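Sugar ABC transporter, sugar-binding protein (Streptococcus pneumoniae, PDB 2HEU) probably captures a sugar, likely raffinose or a related oligosaccharide, outside the cell and delivers it to an ABC transporter for uptake. Local coordinates at residues Y239-G249 with A260-F271. Sequence-based numbering, arbitrary orientation. Where two conformers were deposited one is given.
Sequences YTDVIGAFARG and AITAINEQKPNF
F271 takes the uncommon chi1 of 64°, with CG between its backbone N and carbonyl carbon, while F246 holds CG anti to the backbone N; together these torsions bring the edge of F271 to one face of F246 in a T-shaped stack, planes at 89°. The same F271 edge lies against the carbonyl ends of the last helical turn, CZ 3.3 Å from F246 O, where the slightly positive ring hydrogens suit the oxygens. The two branches of I243 reach different partners: CG2 lies 3.6 Å from A263 O, while CD1 meets I264 CG1 and A260 CB. Small alanines suit the close places: A247 CB packs 3.4 Å from Q267 CB, and A260 receives Y239 OH at 3.5 Å from its CB. A247 O meets P269 through a CA-H...O contact and accepts a bond from a water that in turn accepts from N270 N, tying the chain after helix 260-265 to the C-terminal turn of helix 239-247. G249, lacking CB, takes positive phi at little cost and closes that turn in a Schellman motif. The helices cross at -62°; F246 rests on T254 of intervening strand 253-257, while Y132 of strand 129-134 and I273 of strand 273-276 pack against both F246 and I264.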
# COMPACT_ATOMS: atom_id res chain seq x y z
N TYR A 239 2.92 -7.09 -15.57
CA TYR A 239 2.02 -6.02 -15.06
C TYR A 239 1.42 -5.25 -16.17
O TYR A 239 0.17 -5.05 -16.19
CB TYR A 239 2.79 -5.14 -14.09
CG TYR A 239 2.06 -3.96 -13.55
CD1 TYR A 239 0.94 -4.13 -12.73
CD2 TYR A 239 2.44 -2.74 -13.85
CE1 TYR A 239 0.30 -3.00 -12.18
CE2 TYR A 239 1.81 -1.60 -13.31
CZ TYR A 239 0.74 -1.76 -12.48
OH TYR A 239 0.10 -0.67 -11.89
N THR A 240 2.20 -4.71 -17.10
CA THR A 240 1.60 -3.86 -18.13
C THR A 240 0.63 -4.64 -19.01
O THR A 240 -0.35 -4.11 -19.49
CB THR A 240 2.66 -3.16 -19.04
OG1 THR A 240 3.52 -4.15 -19.63
CG2 THR A 240 3.41 -2.14 -18.19
N ASP A 241 0.92 -5.93 -19.21
CA ASP A 241 0.05 -6.76 -20.00
C ASP A 241 -1.32 -6.85 -19.34
O ASP A 241 -2.35 -6.84 -20.07
CB ASP A 241 0.61 -8.16 -20.17
CG ASP A 241 1.93 -8.24 -20.93
OD1 ASP A 241 2.22 -7.36 -21.78
OD2 ASP A 241 2.64 -9.26 -20.71
N VAL A 242 -1.40 -7.05 -18.01
CA VAL A 242 -2.73 -7.14 -17.35
C VAL A 242 -3.39 -5.81 -17.14
O VAL A 242 -4.63 -5.76 -17.16
CB VAL A 242 -2.72 -7.95 -16.01
CG1 VAL A 242 -2.11 -9.34 -16.34
CG2 VAL A 242 -1.97 -7.23 -14.91
N ILE A 243 -2.65 -4.74 -16.97
CA ILE A 243 -3.25 -3.40 -17.00
C ILE A 243 -3.93 -3.21 -18.36
O ILE A 243 -5.07 -2.72 -18.44
CB ILE A 243 -2.17 -2.33 -16.76
CG1 ILE A 243 -1.62 -2.40 -15.35
CG2 ILE A 243 -2.73 -0.91 -17.15
CD1 ILE A 243 -2.57 -2.13 -14.25
N GLY A 244 -3.22 -3.54 -19.45
CA GLY A 244 -3.80 -3.41 -20.77
C GLY A 244 -4.98 -4.31 -20.98
O GLY A 244 -6.02 -3.87 -21.51
N ALA A 245 -4.91 -5.56 -20.57
CA ALA A 245 -6.02 -6.50 -20.76
C ALA A 245 -7.27 -5.95 -20.01
O ALA A 245 -8.39 -6.04 -20.54
CB ALA A 245 -5.69 -7.88 -20.26
N PHE A 246 -7.08 -5.46 -18.80
CA PHE A 246 -8.22 -4.91 -18.06
C PHE A 246 -8.76 -3.67 -18.76
O PHE A 246 -9.96 -3.51 -18.94
CB PHE A 246 -7.80 -4.65 -16.62
CG PHE A 246 -8.90 -4.04 -15.81
CD1 PHE A 246 -10.01 -4.80 -15.41
CD2 PHE A 246 -8.90 -2.70 -15.46
CE1 PHE A 246 -11.06 -4.24 -14.74
CE2 PHE A 246 -9.95 -2.14 -14.75
CZ PHE A 246 -11.02 -2.91 -14.38
N ALA A 247 -7.85 -2.75 -19.12
CA ALA A 247 -8.29 -1.47 -19.76
C ALA A 247 -9.05 -1.73 -21.06
O ALA A 247 -9.95 -0.97 -21.42
CB ALA A 247 -7.14 -0.57 -20.00
N ARG A 248 -8.64 -2.77 -21.80
CA ARG A 248 -9.28 -3.10 -23.05
C ARG A 248 -10.63 -3.78 -22.90
O ARG A 248 -11.34 -3.95 -23.88
CB ARG A 248 -8.42 -4.08 -23.89
CG ARG A 248 -7.15 -3.43 -24.49
CD ARG A 248 -6.40 -4.44 -25.35
NE ARG A 248 -5.82 -5.55 -24.65
CZ ARG A 248 -4.60 -5.57 -24.07
NH1 ARG A 248 -3.80 -4.50 -24.15
NH2 ARG A 248 -4.12 -6.68 -23.57
N GLY A 249 -10.96 -4.25 -21.70
CA GLY A 249 -12.16 -5.03 -21.46
C GLY A 249 -12.00 -6.47 -21.79
O GLY A 249 -13.00 -7.21 -21.87
N ALA A 260 -2.49 1.18 -9.31
CA ALA A 260 -2.71 0.72 -10.67
C ALA A 260 -3.65 1.64 -11.46
O ALA A 260 -3.61 1.63 -12.68
CB ALA A 260 -3.23 -0.72 -10.71
N ILE A 261 -4.51 2.38 -10.78
CA ILE A 261 -5.53 3.16 -11.50
C ILE A 261 -4.86 4.16 -12.48
O ILE A 261 -5.40 4.39 -13.57
CB ILE A 261 -6.50 3.87 -10.55
CG1 ILE A 261 -7.68 4.47 -11.30
CG2 ILE A 261 -5.82 4.87 -9.64
CD1 ILE A 261 -8.48 3.51 -12.19
N THR A 262 -3.73 4.70 -12.13
CA THR A 262 -3.06 5.66 -12.97
C THR A 262 -2.69 5.02 -14.30
O THR A 262 -2.98 5.55 -15.42
CB THR A 262 -1.78 6.07 -12.22
OG1 THR A 262 -2.10 6.47 -10.84
CG2 THR A 262 -1.08 7.20 -12.95
N ALA A 263 -2.09 3.81 -14.23
CA ALA A 263 -1.72 3.07 -15.41
C ALA A 263 -2.93 2.69 -16.23
O ALA A 263 -2.91 2.72 -17.48
CB ALA A 263 -0.88 1.86 -15.06
N ILE A 264 -4.00 2.23 -15.58
CA ILE A 264 -5.21 1.84 -16.29
C ILE A 264 -5.75 3.07 -17.06
O ILE A 264 -6.12 2.93 -18.25
CB ILE A 264 -6.29 1.29 -15.30
CG1 ILE A 264 -5.76 -0.01 -14.67
CG2 ILE A 264 -7.58 1.07 -16.06
CD1 ILE A 264 -6.57 -0.40 -13.46
N ASN A 265 -5.83 4.20 -16.43
CA ASN A 265 -6.45 5.38 -17.12
C ASN A 265 -5.65 5.77 -18.33
O ASN A 265 -6.26 6.28 -19.29
CB ASN A 265 -6.63 6.52 -16.15
CG ASN A 265 -7.77 6.33 -15.21
OD1 ASN A 265 -8.75 5.63 -15.56
ND2 ASN A 265 -7.71 6.98 -14.08
N GLU A 266 -4.36 5.61 -18.36
CA GLU A 266 -3.59 6.07 -19.48
C GLU A 266 -3.75 5.17 -20.70
O GLU A 266 -3.24 5.45 -21.79
CB GLU A 266 -2.09 6.18 -19.08
CG GLU A 266 -1.80 7.21 -18.03
CD GLU A 266 -0.39 7.69 -18.00
OE1 GLU A 266 0.46 7.10 -18.66
OE2 GLU A 266 -0.18 8.77 -17.35
N GLN A 267 -4.47 4.04 -20.51
CA GLN A 267 -4.84 3.17 -21.63
C GLN A 267 -6.18 3.53 -22.25
O GLN A 267 -6.58 2.88 -23.23
CB GLN A 267 -4.86 1.72 -21.11
CG GLN A 267 -3.50 1.26 -20.67
CD GLN A 267 -2.47 1.25 -21.77
OE1 GLN A 267 -2.81 0.98 -22.95
NE2 GLN A 267 -1.21 1.51 -21.45
N LYS A 268 -6.85 4.55 -21.71
CA LYS A 268 -8.15 5.01 -22.30
C LYS A 268 -9.22 3.94 -22.31
O LYS A 268 -9.80 3.64 -23.36
CB LYS A 268 -7.92 5.66 -23.72
CG LYS A 268 -6.80 6.68 -23.79
CD LYS A 268 -6.99 7.84 -22.83
CE LYS A 268 -6.35 9.20 -23.46
NZ LYS A 268 -5.04 9.38 -23.08
N PRO A 269 -9.53 3.38 -21.15
CA PRO A 269 -10.63 2.38 -21.10
C PRO A 269 -11.93 3.04 -21.45
O PRO A 269 -12.20 4.18 -21.19
CB PRO A 269 -10.67 1.96 -19.64
CG PRO A 269 -10.02 3.12 -18.89
CD PRO A 269 -8.99 3.68 -19.85
N ASN A 270 -12.76 2.23 -22.10
CA ASN A 270 -14.10 2.63 -22.55
C ASN A 270 -15.19 2.05 -21.66
O ASN A 270 -16.22 1.57 -22.16
CB ASN A 270 -14.28 2.18 -24.00
CG ASN A 270 -15.41 2.78 -24.63
OD1 ASN A 270 -15.77 3.93 -24.37
ND2 ASN A 270 -16.05 2.01 -25.49
N PHE A 271 -15.01 2.07 -20.38
CA PHE A 271 -15.99 1.61 -19.35
C PHE A 271 -15.68 2.31 -18.07
O PHE A 271 -14.59 2.84 -17.85
CB PHE A 271 -15.94 0.11 -19.23
CG PHE A 271 -14.63 -0.43 -18.72
CD1 PHE A 271 -13.63 -0.80 -19.59
CD2 PHE A 271 -14.40 -0.62 -17.35
CE1 PHE A 271 -12.39 -1.31 -19.11
CE2 PHE A 271 -13.24 -1.12 -16.90
CZ PHE A 271 -12.22 -1.48 -17.78
O HOH W 1 -12.04 -0.37 -23.00